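Local coordinates for ABC transporter, solute-binding protein (Staphylococcus aureus, PDB 6LKK) that binds glucose 6-phosphate as the extracellular solute-binding sensor of a two-component signalling system, at residues Y141-V154 with K280-I293. Residues are numbered along the deposited sequence; the frame is centred on the assembly and turned at random.
Sequences YQHMRAIYSMHHRV and KLPDIPHHKFLEMI
The ring of F289 turns its edge to two tyrosine faces at once, Y141 (centroids 5.5 Å apart) and Y148 (5.7 Å), both offset edge-to-face pairs. It is a knob in the hole formed by Y141, M144, R145 and Y148 of helix 138-151. With CG anti to the backbone N (chi1 179°), F289 points at that helix, where R145 CG lies over one ring face, 3.8 Å from the centroid, a CH-pi contact. H286 leans over one face of Y141 with its plane turned 49°, ND1 3.2 Å from Y141 CE1, while L290 CD2 meets the Y141 edge. The M292 sulfur stands obliquely beside the Y148 ring, 4.4 Å from its centroid, a Met-aromatic contact, and M292 CG packs on V154 CG2. Polar links fasten the chain leading into helix 286-293. The R145 chain, bent at chi2 and chi3, carries NH2 to P282 O in a weak but nearly straight bond (170°). K280 NZ donates to M150 O (3.3 Å), and a water links K280 NZ to S149 OG; H152 NE2 donates to K280 O (3.1 Å). Aromatic and apolar packing thus probably carries most of the hold on helix 138-151, whose T138 and T139 bind the sugar phosphate.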
loop_
_atom_site.group_PDB
_atom_site.type_symbol
_atom_site.label_atom_id
_atom_site.label_comp_id
_atom_site.label_asym_id
_atom_site.label_seq_id
_atom_site.Cartn_x
_atom_site.Cartn_y
_atom_site.Cartn_z
ATOM N N TYR A 141 -6.188 -7.021 2.349
ATOM C CA TYR A 141 -6.283 -7.076 3.803
ATOM C C TYR A 141 -6.787 -5.756 4.374
ATOM O O TYR A 141 -7.703 -5.733 5.201
ATOM C CB TYR A 141 -4.918 -7.436 4.391
ATOM C CG TYR A 141 -4.882 -7.444 5.900
ATOM C CD1 TYR A 141 -5.296 -8.558 6.616
ATOM C CD2 TYR A 141 -4.424 -6.343 6.608
ATOM C CE1 TYR A 141 -5.261 -8.570 7.998
ATOM C CE2 TYR A 141 -4.384 -6.346 7.989
ATOM C CZ TYR A 141 -4.806 -7.460 8.678
ATOM O OH TYR A 141 -4.766 -7.463 10.053
ATOM N N GLN A 142 -6.200 -4.639 3.938
ATOM C CA GLN A 142 -6.574 -3.344 4.497
ATOM C C GLN A 142 -8.025 -3.001 4.180
ATOM O O GLN A 142 -8.733 -2.431 5.020
ATOM C CB GLN A 142 -5.631 -2.259 3.974
ATOM C CG GLN A 142 -4.219 -2.345 4.545
ATOM C CD GLN A 142 -4.164 -2.042 6.031
ATOM O OE1 GLN A 142 -4.302 -2.937 6.862
ATOM N NE2 GLN A 142 -3.958 -0.775 6.374
ATOM N N HIS A 143 -8.491 -3.346 2.978
ATOM C CA HIS A 143 -9.889 -3.111 2.635
ATOM C C HIS A 143 -10.822 -3.944 3.505
ATOM O O HIS A 143 -11.878 -3.460 3.929
ATOM C CB HIS A 143 -10.129 -3.417 1.160
ATOM C CG HIS A 143 -9.828 -2.270 0.248
ATOM N ND1 HIS A 143 -10.665 -1.183 0.121
ATOM C CD2 HIS A 143 -8.789 -2.045 -0.591
ATOM C CE1 HIS A 143 -10.155 -0.337 -0.756
ATOM N NE2 HIS A 143 -9.019 -0.838 -1.204
ATOM N N MET A 144 -10.466 -5.204 3.767
ATOM C CA MET A 144 -11.316 -6.030 4.617
ATOM C C MET A 144 -11.370 -5.467 6.031
ATOM O O MET A 144 -12.424 -5.496 6.678
ATOM C CB MET A 144 -10.820 -7.477 4.632
ATOM C CG MET A 144 -10.965 -8.238 3.311
ATOM S SD MET A 144 -12.567 -8.087 2.488
ATOM C CE MET A 144 -12.254 -6.721 1.371
ATOM N N ARG A 145 -10.245 -4.944 6.529
ATOM C CA ARG A 145 -10.260 -4.250 7.812
ATOM C C ARG A 145 -11.151 -3.014 7.758
ATOM O O ARG A 145 -11.877 -2.720 8.715
ATOM C CB ARG A 145 -8.839 -3.862 8.227
ATOM C CG ARG A 145 -7.966 -5.029 8.661
ATOM C CD ARG A 145 -7.088 -4.653 9.847
ATOM N NE ARG A 145 -7.870 -4.505 11.072
ATOM C CZ ARG A 145 -7.357 -4.195 12.260
ATOM N NH1 ARG A 145 -6.054 -3.997 12.399
ATOM N NH2 ARG A 145 -8.154 -4.081 13.314
ATOM N N ALA A 146 -11.112 -2.274 6.647
ATOM C CA ALA A 146 -11.958 -1.090 6.521
ATOM C C ALA A 146 -13.435 -1.460 6.580
ATOM O O ALA A 146 -14.229 -0.780 7.238
ATOM C CB ALA A 146 -11.647 -0.355 5.217
ATOM N N ILE A 147 -13.818 -2.541 5.900
ATOM C CA ILE A 147 -15.211 -2.975 5.913
ATOM C C ILE A 147 -15.602 -3.465 7.301
ATOM O O ILE A 147 -16.692 -3.157 7.800
ATOM C CB ILE A 147 -15.427 -4.053 4.835
ATOM C CG1 ILE A 147 -15.245 -3.434 3.445
ATOM C CG2 ILE A 147 -16.810 -4.693 4.961
ATOM C CD1 ILE A 147 -15.258 -4.426 2.312
ATOM N N TYR A 148 -14.722 -4.228 7.952
ATOM C CA TYR A 148 -15.014 -4.684 9.307
ATOM C C TYR A 148 -15.134 -3.509 10.268
ATOM O O TYR A 148 -15.943 -3.542 11.202
ATOM C CB TYR A 148 -13.930 -5.645 9.790
ATOM C CG TYR A 148 -14.175 -6.137 11.198
ATOM C CD1 TYR A 148 -15.110 -7.129 11.451
ATOM C CD2 TYR A 148 -13.483 -5.600 12.272
ATOM C CE1 TYR A 148 -15.345 -7.578 12.735
ATOM C CE2 TYR A 148 -13.711 -6.043 13.564
ATOM C CZ TYR A 148 -14.645 -7.032 13.787
ATOM O OH TYR A 148 -14.882 -7.483 15.066
ATOM N N SER A 149 -14.339 -2.460 10.057
ATOM C CA SER A 149 -14.320 -1.348 10.999
ATOM C C SER A 149 -15.619 -0.554 10.996
ATOM O O SER A 149 -15.896 0.143 11.975
ATOM C CB SER A 149 -13.152 -0.410 10.685
ATOM O OG SER A 149 -13.459 0.436 9.590
ATOM N N MET A 150 -16.418 -0.640 9.930
ATOM C CA MET A 150 -17.640 0.157 9.853
ATOM C C MET A 150 -18.514 -0.066 11.080
ATOM O O MET A 150 -18.902 0.885 11.769
ATOM C CB MET A 150 -18.419 -0.191 8.582
ATOM C CG MET A 150 -17.719 0.193 7.287
ATOM S SD MET A 150 -18.783 0.007 5.841
ATOM C CE MET A 150 -19.145 -1.746 5.902
ATOM N N HIS A 151 -18.833 -1.326 11.365
ATOM C CA HIS A 151 -19.668 -1.686 12.500
ATOM C C HIS A 151 -19.060 -2.821 13.311
ATOM O O HIS A 151 -19.718 -3.341 14.221
ATOM C CB HIS A 151 -21.071 -2.073 12.020
ATOM C CG HIS A 151 -21.714 -1.037 11.151
ATOM N ND1 HIS A 151 -21.997 -1.254 9.821
ATOM C CD2 HIS A 151 -22.114 0.229 11.419
ATOM C CE1 HIS A 151 -22.553 -0.169 9.308
ATOM N NE2 HIS A 151 -22.634 0.745 10.258
ATOM N N HIS A 152 -17.819 -3.209 13.013
ATOM C CA HIS A 152 -17.156 -4.320 13.691
ATOM C C HIS A 152 -17.996 -5.590 13.581
ATOM O O HIS A 152 -18.228 -6.302 14.560
ATOM C CB HIS A 152 -16.854 -3.960 15.144
ATOM C CG HIS A 152 -15.969 -2.762 15.280
ATOM N ND1 HIS A 152 -16.463 -1.483 15.432
ATOM C CD2 HIS A 152 -14.620 -2.641 15.245
ATOM C CE1 HIS A 152 -15.457 -0.630 15.508
ATOM N NE2 HIS A 152 -14.328 -1.307 15.395
ATOM N N ARG A 153 -18.445 -5.873 12.360
ATOM C CA ARG A 153 -19.275 -7.033 12.069
ATOM C C ARG A 153 -18.641 -7.830 10.942
ATOM O O ARG A 153 -18.461 -7.312 9.834
ATOM C CB ARG A 153 -20.697 -6.604 11.697
ATOM C CG ARG A 153 -21.386 -5.856 12.816
ATOM C CD ARG A 153 -22.854 -5.603 12.547
ATOM N NE ARG A 153 -23.514 -5.138 13.763
ATOM C CZ ARG A 153 -24.825 -4.970 13.900
ATOM N NH1 ARG A 153 -25.647 -5.227 12.891
ATOM N NH2 ARG A 153 -25.313 -4.544 15.055
ATOM N N VAL A 154 -18.298 -9.088 11.227
ATOM C CA VAL A 154 -17.787 -9.973 10.187
ATOM C C VAL A 154 -18.822 -10.162 9.088
ATOM O O VAL A 154 -18.469 -10.390 7.925
ATOM C CB VAL A 154 -17.366 -11.323 10.803
ATOM C CG1 VAL A 154 -16.974 -12.318 9.720
ATOM C CG2 VAL A 154 -16.214 -11.122 11.772
ATOM N N LYS A 280 -11.225 3.289 15.897
ATOM C CA LYS A 280 -12.029 2.225 15.308
ATOM C C LYS A 280 -11.190 1.041 14.842
ATOM O O LYS A 280 -11.755 0.051 14.365
ATOM C CB LYS A 280 -12.846 2.759 14.124
ATOM C CG LYS A 280 -13.983 3.704 14.506
ATOM C CD LYS A 280 -14.841 4.061 13.295
ATOM C CE LYS A 280 -15.951 3.045 13.084
ATOM N NZ LYS A 280 -16.720 3.295 11.829
ATOM N N LEU A 281 -9.865 1.117 14.968
ATOM C CA LEU A 281 -8.949 0.081 14.491
ATOM C C LEU A 281 -8.063 -0.345 15.653
ATOM O O LEU A 281 -6.914 0.105 15.772
ATOM C CB LEU A 281 -8.111 0.590 13.318
ATOM C CG LEU A 281 -8.905 0.969 12.070
ATOM C CD1 LEU A 281 -8.050 1.834 11.163
ATOM C CD2 LEU A 281 -9.376 -0.286 11.357
ATOM N N PRO A 282 -8.560 -1.206 16.531
ATOM C CA PRO A 282 -7.776 -1.624 17.696
ATOM C C PRO A 282 -6.733 -2.668 17.307
ATOM O O PRO A 282 -6.597 -3.050 16.144
ATOM C CB PRO A 282 -8.835 -2.206 18.629
ATOM C CG PRO A 282 -9.826 -2.816 17.688
ATOM C CD PRO A 282 -9.867 -1.886 16.484
ATOM N N ASP A 283 -5.986 -3.119 18.311
ATOM C CA ASP A 283 -4.988 -4.161 18.109
ATOM C C ASP A 283 -5.673 -5.501 17.870
ATOM O O ASP A 283 -6.470 -5.960 18.695
ATOM C CB ASP A 283 -4.057 -4.252 19.319
ATOM C CG ASP A 283 -2.779 -3.439 19.148
ATOM O OD1 ASP A 283 -2.502 -2.960 18.024
ATOM O OD2 ASP A 283 -2.045 -3.281 20.150
ATOM N N ILE A 284 -5.366 -6.123 16.737
ATOM C CA ILE A 284 -5.744 -7.508 16.472
ATOM C C ILE A 284 -4.744 -8.047 15.453
ATOM O O ILE A 284 -4.714 -7.571 14.309
ATOM C CB ILE A 284 -7.197 -7.627 15.983
ATOM C CG1 ILE A 284 -7.363 -8.883 15.125
ATOM C CG2 ILE A 284 -7.637 -6.377 15.228
ATOM C CD1 ILE A 284 -8.783 -9.242 14.863
ATOM N N PRO A 285 -3.903 -9.013 15.825
ATOM C CA PRO A 285 -2.820 -9.441 14.933
ATOM C C PRO A 285 -3.310 -9.792 13.535
ATOM O O PRO A 285 -4.468 -10.156 13.328
ATOM C CB PRO A 285 -2.239 -10.663 15.651
ATOM C CG PRO A 285 -2.444 -10.351 17.090
ATOM C CD PRO A 285 -3.767 -9.616 17.163
ATOM N N HIS A 286 -2.388 -9.674 12.578
ATOM C CA HIS A 286 -2.672 -9.971 11.179
ATOM C C HIS A 286 -3.363 -11.320 11.014
ATOM O O HIS A 286 -4.405 -11.424 10.357
ATOM C CB HIS A 286 -1.354 -9.932 10.405
ATOM C CG HIS A 286 -1.497 -10.150 8.933
ATOM N ND1 HIS A 286 -2.092 -9.229 8.099
ATOM C CD2 HIS A 286 -1.102 -11.176 8.143
ATOM C CE1 HIS A 286 -2.065 -9.683 6.858
ATOM N NE2 HIS A 286 -1.471 -10.862 6.858
ATOM N N HIS A 287 -2.792 -12.373 11.604
ATOM C CA HIS A 287 -3.327 -13.714 11.395
ATOM C C HIS A 287 -4.659 -13.911 12.107
ATOM O O HIS A 287 -5.499 -14.688 11.638
ATOM C CB HIS A 287 -2.319 -14.760 11.868
ATOM C CG HIS A 287 -2.124 -14.782 13.351
ATOM N ND1 HIS A 287 -1.273 -13.914 14.002
ATOM C CD2 HIS A 287 -2.668 -15.566 14.311
ATOM C CE1 HIS A 287 -1.302 -14.164 15.299
ATOM N NE2 HIS A 287 -2.142 -15.162 15.513
ATOM N N LYS A 288 -4.871 -13.230 13.234
ATOM C CA LYS A 288 -6.130 -13.388 13.956
ATOM C C LYS A 288 -7.285 -12.743 13.198
ATOM O O LYS A 288 -8.389 -13.297 13.154
ATOM C CB LYS A 288 -6.006 -12.805 15.365
ATOM C CG LYS A 288 -5.094 -13.614 16.284
ATOM C CD LYS A 288 -5.179 -13.140 17.732
ATOM C CE LYS A 288 -4.489 -14.105 18.693
ATOM N NZ LYS A 288 -3.166 -13.594 19.168
ATOM N N PHE A 289 -7.051 -11.583 12.580
ATOM C CA PHE A 289 -8.111 -10.959 11.793
ATOM C C PHE A 289 -8.511 -11.839 10.619
ATOM O O PHE A 289 -9.703 -12.005 10.335
ATOM C CB PHE A 289 -7.676 -9.584 11.290
ATOM C CG PHE A 289 -8.722 -8.901 10.457
ATOM C CD1 PHE A 289 -9.787 -8.251 11.059
ATOM C CD2 PHE A 289 -8.656 -8.932 9.075
ATOM C CE1 PHE A 289 -10.757 -7.634 10.298
ATOM C CE2 PHE A 289 -9.625 -8.315 8.308
ATOM C CZ PHE A 289 -10.677 -7.666 8.920
ATOM N N LEU A 290 -7.531 -12.412 9.921
ATOM C CA LEU A 290 -7.851 -13.287 8.800
ATOM C C LEU A 290 -8.625 -14.513 9.268
ATOM O O LEU A 290 -9.531 -14.988 8.575
ATOM C CB LEU A 290 -6.571 -13.695 8.073
ATOM C CG LEU A 290 -5.904 -12.564 7.288
ATOM C CD1 LEU A 290 -4.488 -12.945 6.895
ATOM C CD2 LEU A 290 -6.726 -12.210 6.052
ATOM N N GLU A 291 -8.287 -15.035 10.448
ATOM C CA GLU A 291 -9.067 -16.128 11.020
ATOM C C GLU A 291 -10.486 -15.678 11.336
ATOM O O GLU A 291 -11.444 -16.440 11.167
ATOM C CB GLU A 291 -8.377 -16.655 12.278
ATOM C CG GLU A 291 -9.166 -17.723 13.022
ATOM C CD GLU A 291 -8.361 -18.375 14.130
ATOM O OE1 GLU A 291 -8.734 -19.488 14.561
ATOM O OE2 GLU A 291 -7.355 -17.777 14.567
ATOM N N MET A 292 -10.636 -14.433 11.793
ATOM C CA MET A 292 -11.948 -13.929 12.179
ATOM C C MET A 292 -12.893 -13.860 10.985
ATOM O O MET A 292 -14.091 -14.140 11.117
ATOM C CB MET A 292 -11.789 -12.552 12.819
ATOM C CG MET A 292 -13.076 -11.939 13.345
ATOM S SD MET A 292 -12.800 -10.341 14.139
ATOM C CE MET A 292 -11.564 -10.767 15.366
ATOM N N ILE A 293 -12.373 -13.498 9.809
ATOM C CA ILE A 293 -13.207 -13.293 8.627
ATOM C C ILE A 293 -13.229 -14.504 7.708
ATOM O O ILE A 293 -13.870 -14.453 6.650
ATOM C CB ILE A 293 -12.752 -12.044 7.843
ATOM C CG1 ILE A 293 -11.373 -12.263 7.206
ATOM C CG2 ILE A 293 -12.723 -10.833 8.764
ATOM C CD1 ILE A 293 -10.947 -11.159 6.255
HETATM O O HOH W 1 -15.070 2.745 9.485
#